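Metallo-mystery pair system four-Cys motif protein (Methylosinus trichosporium OB3b, PDB 7L6G) binds copper at a site that depends on a kynurenine formed from tryptophan, and also carries a calcium ion. Local coordinates at residues V8-F12 with F213-Q218; T217-D223 with I284-A290. One frame throughout, in Å; residues are numbered along the deposited sequence.

Contact 1 of 2, residues V8-F12 with F213-Q218; sequences VAVRF and FDPKTQ
Residues 8-12 run as extended beta strand, whereas 213-218 form an irregular turn: Phe213 and Asp214 are extended, Pro215 and Lys216 take helix-like angles (phi/psi -62/-21° and -82/-19°), Thr217 follows at -129/7°, and Gln218 returns to beta. Thr217 N bonds back to Asp214 O at 3.2 Å, closing a beta turn over 214-217. The nearest CA atoms across the segments are Val10 CA and Pro215 CA, 5.6 Å apart. Asp214 (chi1 t) folds its carboxylate over the turn: OD1 accepts weakly from Lys216 N at 3.2 Å, as in an Asx turn, and OD2 accepts from Thr217 OG1 at 2.7 Å. Gln218 OE1 accepts from Asp214 N at 2.8 Å. The loop leads into strand 218-223, the parallel neighbour of strand 5-16 in the large mixed sheet of this MbnP-family protein. Ahead of that pairing a water bridges strand 8-12 and the turn. It accepts from Arg11 N (3.0 Å) and donates to Pro215 O (2.8 Å) and Gln218 O (2.6 Å). Arg11, chi1 m, chi2 t, chi3 m, swings its guanidinium to the turn; NH2 donates to Pro215 O at 2.9 Å and 174°, while NH1 bonds to Ala291 O. Ala9 O touches Pro215 CB at 3.5 Å, and on the buried side Val10 CG1 packs on Phe213 CZ at 4.0 Å.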
# COMPACT_ATOMS: atom_id res chain seq x y z
N VAL E 8 -16.26 3.51 24.27
CA VAL E 8 -16.10 2.11 23.90
C VAL E 8 -14.89 1.98 22.99
O VAL E 8 -14.64 2.86 22.15
CB VAL E 8 -17.36 1.55 23.20
CG1 VAL E 8 -17.38 0.03 23.28
CG2 VAL E 8 -18.62 2.15 23.80
N ALA E 9 -14.15 0.89 23.15
CA ALA E 9 -12.98 0.63 22.31
C ALA E 9 -12.87 -0.88 22.11
O ALA E 9 -12.53 -1.60 23.06
CB ALA E 9 -11.71 1.20 22.93
N VAL E 10 -13.15 -1.35 20.90
CA VAL E 10 -13.12 -2.77 20.57
C VAL E 10 -11.86 -3.03 19.76
O VAL E 10 -11.75 -2.59 18.61
CB VAL E 10 -14.38 -3.21 19.81
CG1 VAL E 10 -14.37 -4.72 19.61
CG2 VAL E 10 -15.63 -2.75 20.54
N ARG E 11 -10.92 -3.76 20.35
CA ARG E 11 -9.65 -4.06 19.70
C ARG E 11 -9.78 -5.31 18.84
O ARG E 11 -10.40 -6.29 19.24
CB ARG E 11 -8.55 -4.25 20.74
CG ARG E 11 -8.15 -2.98 21.47
CD ARG E 11 -7.27 -3.28 22.66
NE ARG E 11 -8.03 -3.77 23.80
CZ ARG E 11 -7.49 -4.34 24.87
NH1 ARG E 11 -6.18 -4.50 24.95
NH2 ARG E 11 -8.26 -4.76 25.87
N PHE E 12 -9.18 -5.25 17.66
CA PHE E 12 -9.08 -6.39 16.76
C PHE E 12 -7.62 -6.81 16.62
O PHE E 12 -6.71 -5.99 16.75
CB PHE E 12 -9.67 -6.07 15.38
CG PHE E 12 -11.17 -6.06 15.34
CD1 PHE E 12 -11.88 -5.00 15.88
CD2 PHE E 12 -11.87 -7.11 14.76
CE1 PHE E 12 -13.26 -4.99 15.85
CE2 PHE E 12 -13.25 -7.10 14.72
CZ PHE E 12 -13.95 -6.04 15.26
N PHE E 213 -17.86 -11.00 26.12
CA PHE E 213 -16.74 -10.22 25.58
C PHE E 213 -16.56 -8.98 26.43
O PHE E 213 -17.45 -8.13 26.47
CB PHE E 213 -16.98 -9.85 24.12
CG PHE E 213 -15.85 -9.07 23.50
CD1 PHE E 213 -14.81 -9.72 22.87
CD2 PHE E 213 -15.84 -7.68 23.55
CE1 PHE E 213 -13.77 -9.00 22.30
CE2 PHE E 213 -14.80 -6.96 22.99
CZ PHE E 213 -13.76 -7.62 22.36
N ASP E 214 -15.41 -8.87 27.09
CA ASP E 214 -15.08 -7.67 27.86
C ASP E 214 -14.05 -6.87 27.08
O ASP E 214 -12.91 -7.33 26.93
CB ASP E 214 -14.54 -8.04 29.24
CG ASP E 214 -13.94 -6.85 29.97
OD1 ASP E 214 -14.42 -5.72 29.77
OD2 ASP E 214 -12.99 -7.06 30.75
N PRO E 215 -14.40 -5.69 26.57
CA PRO E 215 -13.44 -4.93 25.74
C PRO E 215 -12.17 -4.53 26.48
O PRO E 215 -11.15 -4.27 25.83
CB PRO E 215 -14.24 -3.70 25.30
CG PRO E 215 -15.68 -4.09 25.48
CD PRO E 215 -15.70 -5.01 26.66
N LYS E 216 -12.20 -4.48 27.81
CA LYS E 216 -11.04 -4.02 28.57
C LYS E 216 -9.98 -5.10 28.77
O LYS E 216 -8.83 -4.77 29.06
CB LYS E 216 -11.49 -3.48 29.93
CG LYS E 216 -12.42 -2.28 29.83
CD LYS E 216 -12.44 -1.48 31.13
CE LYS E 216 -13.32 -2.14 32.17
NZ LYS E 216 -14.77 -1.97 31.87
N THR E 217 -10.34 -6.38 28.62
CA THR E 217 -9.40 -7.47 28.80
C THR E 217 -9.39 -8.45 27.64
O THR E 217 -8.73 -9.49 27.72
CB THR E 217 -9.69 -8.23 30.10
OG1 THR E 217 -11.00 -8.79 30.05
CG2 THR E 217 -9.58 -7.31 31.31
N GLN E 218 -10.11 -8.16 26.55
CA GLN E 218 -10.25 -9.10 25.45
C GLN E 218 -10.25 -8.35 24.13
O GLN E 218 -10.44 -7.13 24.08
CB GLN E 218 -11.53 -9.94 25.59
CG GLN E 218 -11.50 -10.95 26.72
CD GLN E 218 -12.79 -11.74 26.84
OE1 GLN E 218 -13.88 -11.17 26.86
NE2 GLN E 218 -12.67 -13.06 26.93
O HOH W 1 -11.27 -4.87 23.09

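Contact 2 of 2, residues T217-D223 with I284-A290; sequences TQRVELD and IFSVGAA
Six backbone hydrogen bonds join segments 217-223 and 284-290: Ala290 N to Thr217 O (3.0 Å), Arg219 N to Gly288 O (2.9 Å), Gly288 N to Arg219 O (3.0 Å), Glu221 N to Ser286 O (2.8 Å), Ser286 N to Glu221 O (3.2 Å) and Asp223 N to Ile284 O (2.8 Å). Arg219-Gly288 and Glu221-Ser286 are hydrogen-bonded pairs; Val220-Val287 and Leu222-Phe285 are non-hydrogen-bonded. In this twisted antiparallel pair, axes 4.7 Å apart at 139°, strand 285-289 flanks 218-223 opposite strand 5-16. Ending strand 218-223, Asp223 N-caps helix 224-227, OD1 accepting from Thr225 N and OD2 hydrogen-bonding Thr226 OG1. Arg219, Glu221 and Ser286 share one face: Arg219 NE salt-bridges Glu221 OE2 (3.3 Å), Arg219 also pairs with Glu20, and a water links Glu221 OE1 (2.6 Å) and Ser286 OG (2.9 Å). Glu221 OE2 lies 3.2 Å from Gly288 CA, where a CB would clash. The face of Val220, Leu222, Phe285 and Val287 is apolar: Phe285 (chi1 m) sets CD1 3.8 Å from Val220 CG1 and CZ 3.7 Å from Leu222 CD1, over Phe206 and Val208.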
# COMPACT_ATOMS: atom_id res chain seq x y z
N THR E 217 -10.34 -6.38 28.62
CA THR E 217 -9.40 -7.47 28.80
C THR E 217 -9.39 -8.45 27.64
O THR E 217 -8.73 -9.49 27.72
CB THR E 217 -9.69 -8.23 30.10
OG1 THR E 217 -11.00 -8.79 30.05
CG2 THR E 217 -9.58 -7.31 31.31
N GLN E 218 -10.11 -8.16 26.55
CA GLN E 218 -10.25 -9.10 25.45
C GLN E 218 -10.25 -8.35 24.13
O GLN E 218 -10.44 -7.13 24.08
CB GLN E 218 -11.53 -9.94 25.59
CG GLN E 218 -11.50 -10.95 26.72
CD GLN E 218 -12.79 -11.74 26.84
OE1 GLN E 218 -13.88 -11.17 26.86
NE2 GLN E 218 -12.67 -13.06 26.93
N ARG E 219 -10.05 -9.11 23.05
CA ARG E 219 -10.03 -8.56 21.70
C ARG E 219 -10.66 -9.57 20.76
O ARG E 219 -10.84 -10.74 21.09
CB ARG E 219 -8.60 -8.22 21.25
CG ARG E 219 -7.72 -9.44 21.06
CD ARG E 219 -6.24 -9.08 21.11
NE ARG E 219 -5.39 -10.20 20.72
CZ ARG E 219 -4.07 -10.11 20.56
NH1 ARG E 219 -3.46 -8.95 20.75
NH2 ARG E 219 -3.37 -11.18 20.21
N VAL E 220 -10.99 -9.10 19.56
CA VAL E 220 -11.49 -9.97 18.50
C VAL E 220 -10.32 -10.38 17.62
O VAL E 220 -9.57 -9.53 17.14
CB VAL E 220 -12.58 -9.26 17.67
CG1 VAL E 220 -13.12 -10.19 16.60
CG2 VAL E 220 -13.70 -8.77 18.58
N GLU E 221 -10.15 -11.68 17.42
CA GLU E 221 -9.00 -12.22 16.71
C GLU E 221 -9.46 -12.80 15.37
O GLU E 221 -10.30 -13.70 15.33
CB GLU E 221 -8.29 -13.27 17.55
CG GLU E 221 -7.76 -12.72 18.87
CD GLU E 221 -6.94 -13.73 19.65
OE1 GLU E 221 -6.89 -14.90 19.24
OE2 GLU E 221 -6.35 -13.34 20.68
N LEU E 222 -8.89 -12.28 14.29
CA LEU E 222 -9.13 -12.80 12.94
C LEU E 222 -8.04 -13.82 12.64
O LEU E 222 -6.87 -13.47 12.52
CB LEU E 222 -9.13 -11.66 11.92
CG LEU E 222 -9.82 -11.88 10.58
CD1 LEU E 222 -10.31 -10.55 10.02
CD2 LEU E 222 -8.89 -12.56 9.58
N ASP E 223 -8.44 -15.09 12.52
CA ASP E 223 -7.49 -16.19 12.40
C ASP E 223 -7.20 -16.46 10.93
O ASP E 223 -8.09 -16.91 10.19
CB ASP E 223 -8.03 -17.44 13.09
CG ASP E 223 -6.98 -18.52 13.26
OD1 ASP E 223 -5.80 -18.27 12.92
OD2 ASP E 223 -7.33 -19.62 13.74
N ILE E 284 -13.50 -17.91 11.40
CA ILE E 284 -12.26 -17.13 11.47
C ILE E 284 -12.24 -16.13 12.61
O ILE E 284 -11.17 -15.59 12.92
CB ILE E 284 -11.99 -16.37 10.15
CG1 ILE E 284 -13.19 -15.52 9.76
CG2 ILE E 284 -11.61 -17.34 9.04
CD1 ILE E 284 -12.86 -14.39 8.81
N PHE E 285 -13.38 -15.87 13.24
CA PHE E 285 -13.49 -14.85 14.28
C PHE E 285 -13.68 -15.51 15.64
O PHE E 285 -14.59 -16.33 15.81
CB PHE E 285 -14.66 -13.90 14.00
CG PHE E 285 -14.36 -12.88 12.94
CD1 PHE E 285 -13.49 -11.83 13.20
CD2 PHE E 285 -14.96 -12.95 11.69
CE1 PHE E 285 -13.22 -10.88 12.23
CE2 PHE E 285 -14.70 -12.01 10.72
CZ PHE E 285 -13.83 -10.97 10.99
N SER E 286 -12.84 -15.14 16.60
CA SER E 286 -12.94 -15.68 17.95
C SER E 286 -12.50 -14.61 18.94
O SER E 286 -11.90 -13.60 18.58
CB SER E 286 -12.09 -16.95 18.11
OG SER E 286 -10.71 -16.64 18.12
N VAL E 287 -12.80 -14.86 20.21
CA VAL E 287 -12.38 -13.98 21.30
C VAL E 287 -11.01 -14.42 21.78
O VAL E 287 -10.71 -15.62 21.88
CB VAL E 287 -13.40 -14.01 22.46
CG1 VAL E 287 -13.11 -12.88 23.44
CG2 VAL E 287 -14.82 -13.91 21.92
N GLY E 288 -10.15 -13.44 22.08
CA GLY E 288 -8.84 -13.73 22.62
C GLY E 288 -8.54 -12.82 23.80
O GLY E 288 -9.13 -11.75 23.96
N ALA E 289 -7.60 -13.27 24.62
CA ALA E 289 -7.12 -12.44 25.72
C ALA E 289 -6.32 -11.26 25.17
O ALA E 289 -5.59 -11.39 24.19
CB ALA E 289 -6.26 -13.27 26.67
N ALA E 290 -6.48 -10.11 25.81
CA ALA E 290 -5.78 -8.90 25.40
C ALA E 290 -5.23 -8.20 26.63
O ALA E 290 -5.68 -8.42 27.76
CB ALA E 290 -6.70 -7.95 24.62
O HOH W 2 -7.83 -16.59 17.57

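Overall arrangement
Contacts 1 and 2 follow each other along the chain and share Thr217 and Gln218, where the turn of 213-218 becomes strand 218-223. Their centres are about 9 Å apart. Strand 218-223 stands between the N-terminal strand and the late strand 285-289, parallel to the first and antiparallel to the second; Arg11 O and Val220 N, 2.9 Å apart, probably hydrogen-bond where the contacts meet. Arg11 also reaches across, with NH1 3.5 Å from Ala290 CB, and Phe213 CE1 approaches Arg219 C to 3.5 Å. The pairings of strands 5-16, 218-223 and 285-289 bring both terminal regions into one sheet, and contact 1 attaches the preceding turn to the N-terminal strand. Both contacts lie away from the copper and calcium sites.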